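Local coordinates for protein Pa14_01140 (Pseudomonas aeruginosa, PDB 6OX6) that serves as the immunity protein of the type VI secretion toxin Tas1, a (p)ppApp synthetase, and probably contributes to preventing its early activation, at residues H35-E43 against E69-G77. Residues are numbered along the deposited sequence; the frame is centred on the assembly and turned at random.
Sequences HVRFYGEAE and EYETGFPKG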
# COMPACT_ATOMS: atom_id res chain seq x y z
N HIS B 35 -18.11 3.96 -5.75
CA HIS B 35 -18.09 2.83 -6.66
C HIS B 35 -16.69 2.66 -7.24
O HIS B 35 -15.94 3.62 -7.33
CB HIS B 35 -19.10 2.99 -7.79
CG HIS B 35 -20.50 2.72 -7.37
ND1 HIS B 35 -21.28 3.67 -6.76
CD2 HIS B 35 -21.25 1.60 -7.43
CE1 HIS B 35 -22.46 3.15 -6.47
NE2 HIS B 35 -22.47 1.89 -6.87
N VAL B 36 -16.36 1.44 -7.64
CA VAL B 36 -15.03 1.11 -8.13
C VAL B 36 -15.15 0.66 -9.58
O VAL B 36 -16.15 0.03 -9.95
CB VAL B 36 -14.37 0.01 -7.27
CG1 VAL B 36 -15.15 -1.32 -7.36
CG2 VAL B 36 -12.94 -0.19 -7.70
N ARG B 37 -14.14 1.03 -10.40
CA ARG B 37 -14.05 0.57 -11.79
C ARG B 37 -12.60 0.22 -12.09
O ARG B 37 -11.74 1.11 -12.12
CB ARG B 37 -14.55 1.63 -12.77
CG ARG B 37 -14.57 1.15 -14.20
CD ARG B 37 -15.32 2.09 -15.11
NE ARG B 37 -15.34 1.57 -16.48
CZ ARG B 37 -15.75 2.24 -17.55
NH1 ARG B 37 -16.19 3.49 -17.46
NH2 ARG B 37 -15.71 1.65 -18.72
N PHE B 38 -12.32 -1.07 -12.29
CA PHE B 38 -10.97 -1.52 -12.57
C PHE B 38 -10.64 -1.31 -14.03
O PHE B 38 -11.54 -1.30 -14.88
CB PHE B 38 -10.79 -2.99 -12.21
CG PHE B 38 -10.82 -3.25 -10.71
CD1 PHE B 38 -11.99 -3.63 -10.08
CD2 PHE B 38 -9.68 -3.09 -9.95
CE1 PHE B 38 -12.03 -3.85 -8.73
CE2 PHE B 38 -9.71 -3.31 -8.56
CZ PHE B 38 -10.89 -3.68 -7.97
N TYR B 39 -9.35 -1.13 -14.33
CA TYR B 39 -8.93 -0.90 -15.71
C TYR B 39 -9.46 -2.01 -16.59
O TYR B 39 -9.39 -3.19 -16.22
CB TYR B 39 -7.40 -0.87 -15.82
CG TYR B 39 -6.74 0.40 -15.38
CD1 TYR B 39 -7.39 1.33 -14.56
CD2 TYR B 39 -5.45 0.68 -15.79
CE1 TYR B 39 -6.75 2.49 -14.14
CE2 TYR B 39 -4.81 1.81 -15.39
CZ TYR B 39 -5.45 2.71 -14.56
OH TYR B 39 -4.75 3.86 -14.21
N GLY B 40 -10.02 -1.63 -17.73
CA GLY B 40 -10.53 -2.60 -18.69
C GLY B 40 -11.87 -3.22 -18.36
O GLY B 40 -12.26 -4.20 -19.03
N GLU B 41 -12.59 -2.70 -17.38
CA GLU B 41 -13.85 -3.30 -16.97
C GLU B 41 -14.92 -2.23 -16.87
O GLU B 41 -14.63 -1.04 -16.76
CB GLU B 41 -13.73 -4.00 -15.61
CG GLU B 41 -12.82 -5.20 -15.68
CD GLU B 41 -12.62 -5.89 -14.33
OE1 GLU B 41 -13.50 -5.76 -13.45
OE2 GLU B 41 -11.58 -6.57 -14.18
N ALA B 42 -16.17 -2.68 -16.83
CA ALA B 42 -17.26 -1.81 -16.40
C ALA B 42 -17.19 -1.58 -14.88
O ALA B 42 -16.55 -2.32 -14.13
CB ALA B 42 -18.61 -2.39 -16.79
N GLU B 43 -17.85 -0.50 -14.44
CA GLU B 43 -17.96 -0.22 -13.02
C GLU B 43 -18.65 -1.37 -12.29
O GLU B 43 -19.65 -1.92 -12.76
CB GLU B 43 -18.73 1.08 -12.82
CG GLU B 43 -18.90 1.50 -11.37
CD GLU B 43 -19.65 2.81 -11.24
OE1 GLU B 43 -20.89 2.74 -11.06
OE2 GLU B 43 -19.02 3.90 -11.34
N GLU B 69 -13.08 11.24 -18.09
CA GLU B 69 -12.00 10.26 -18.05
C GLU B 69 -12.45 8.98 -17.37
O GLU B 69 -12.17 7.87 -17.85
CB GLU B 69 -10.78 10.82 -17.32
CG GLU B 69 -10.11 11.97 -18.00
CD GLU B 69 -8.94 12.47 -17.19
OE1 GLU B 69 -7.83 11.89 -17.27
OE2 GLU B 69 -9.17 13.41 -16.40
N TYR B 70 -13.11 9.11 -16.22
CA TYR B 70 -13.62 7.93 -15.52
C TYR B 70 -14.58 7.15 -16.39
O TYR B 70 -14.46 5.93 -16.52
CB TYR B 70 -14.30 8.35 -14.22
CG TYR B 70 -14.91 7.18 -13.48
CD1 TYR B 70 -14.16 6.46 -12.58
CD2 TYR B 70 -16.23 6.78 -13.72
CE1 TYR B 70 -14.69 5.40 -11.90
CE2 TYR B 70 -16.77 5.70 -13.04
CZ TYR B 70 -15.99 5.02 -12.14
OH TYR B 70 -16.49 3.96 -11.45
N GLU B 71 -15.54 7.85 -17.02
CA GLU B 71 -16.55 7.13 -17.78
C GLU B 71 -15.97 6.52 -19.04
O GLU B 71 -16.43 5.46 -19.48
CB GLU B 71 -17.70 8.07 -18.12
CG GLU B 71 -18.50 8.44 -16.90
CD GLU B 71 -19.64 9.38 -17.23
OE1 GLU B 71 -19.84 9.66 -18.43
OE2 GLU B 71 -20.34 9.83 -16.28
N THR B 72 -14.96 7.15 -19.63
CA THR B 72 -14.30 6.54 -20.78
C THR B 72 -13.57 5.27 -20.37
O THR B 72 -13.64 4.25 -21.06
CB THR B 72 -13.34 7.53 -21.42
OG1 THR B 72 -14.06 8.69 -21.85
CG2 THR B 72 -12.70 6.89 -22.62
N GLY B 73 -12.86 5.32 -19.24
CA GLY B 73 -12.17 4.15 -18.74
C GLY B 73 -10.76 4.02 -19.29
O GLY B 73 -10.34 4.71 -20.22
N PHE B 74 -10.02 3.11 -18.67
CA PHE B 74 -8.62 2.92 -18.93
C PHE B 74 -8.40 1.53 -19.49
O PHE B 74 -9.01 0.57 -18.98
CB PHE B 74 -7.79 3.12 -17.64
CG PHE B 74 -7.89 4.51 -17.08
CD1 PHE B 74 -9.07 4.98 -16.53
CD2 PHE B 74 -6.81 5.37 -17.13
CE1 PHE B 74 -9.17 6.27 -16.04
CE2 PHE B 74 -6.88 6.65 -16.64
CZ PHE B 74 -8.06 7.11 -16.09
N PRO B 75 -7.58 1.37 -20.52
CA PRO B 75 -7.33 0.03 -21.07
C PRO B 75 -6.75 -0.87 -20.00
O PRO B 75 -5.97 -0.43 -19.15
CB PRO B 75 -6.32 0.29 -22.19
CG PRO B 75 -5.61 1.55 -21.76
CD PRO B 75 -6.66 2.38 -21.08
N LYS B 76 -7.11 -2.15 -20.05
CA LYS B 76 -6.60 -3.13 -19.10
C LYS B 76 -5.08 -3.16 -19.18
O LYS B 76 -4.50 -3.21 -20.26
CB LYS B 76 -7.17 -4.52 -19.40
CG LYS B 76 -6.76 -5.58 -18.39
CD LYS B 76 -7.10 -6.97 -18.90
CE LYS B 76 -6.81 -7.11 -20.39
NZ LYS B 76 -6.49 -8.52 -20.76
N GLY B 77 -4.43 -3.14 -18.02
CA GLY B 77 -2.98 -3.15 -17.94
C GLY B 77 -2.40 -4.55 -18.03
O GLY B 77 -1.22 -4.74 -18.35
O HOH W 1 -16.30 2.94 -21.32
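At the C-terminal end of helix 67-72, Arg37 of strand 33-38 hydrogen-bonds to the helix backbone: Arg37 NH1 donates to Glu71 O at 2.8 Å, from above the carbonyl plane. Arg37 CG lies anti to the backbone N (chi1 -175°) and the chain runs extended, which carries the guanidinium to the helix end. There Gly73 CA sits over one face, and Arg37 NE bonds almost straight to Glu41 O in the guanidinium plane, fixing the group's rotation. A water bridges Arg37 NH2 and Thr72 O. Alongside, the Tyr70 hydroxyl donates to the anti lone pair of Glu43 OE2 at 2.5 Å, an oxygen that also salt-bridges Arg26; Arg37 CD lies over one face of the Tyr70 ring, and Arg37 CB comes within 3.3 Å of Tyr70 OH. Beyond the helix, Gly73 turns the chain with positive phi, and Phe74 CB settles over the centre of the Tyr39 ring, 3.5 Å from its centroid. The two rings are near parallel (11°) but slid apart, while Asp17 and Asp19 hold the Tyr39 hydroxyl. Gly40 N bonds to Phe74 O at 2.7 Å, tying the C-terminal helix and tail of the Tis1 fold to strand 33-38 and its type II turn.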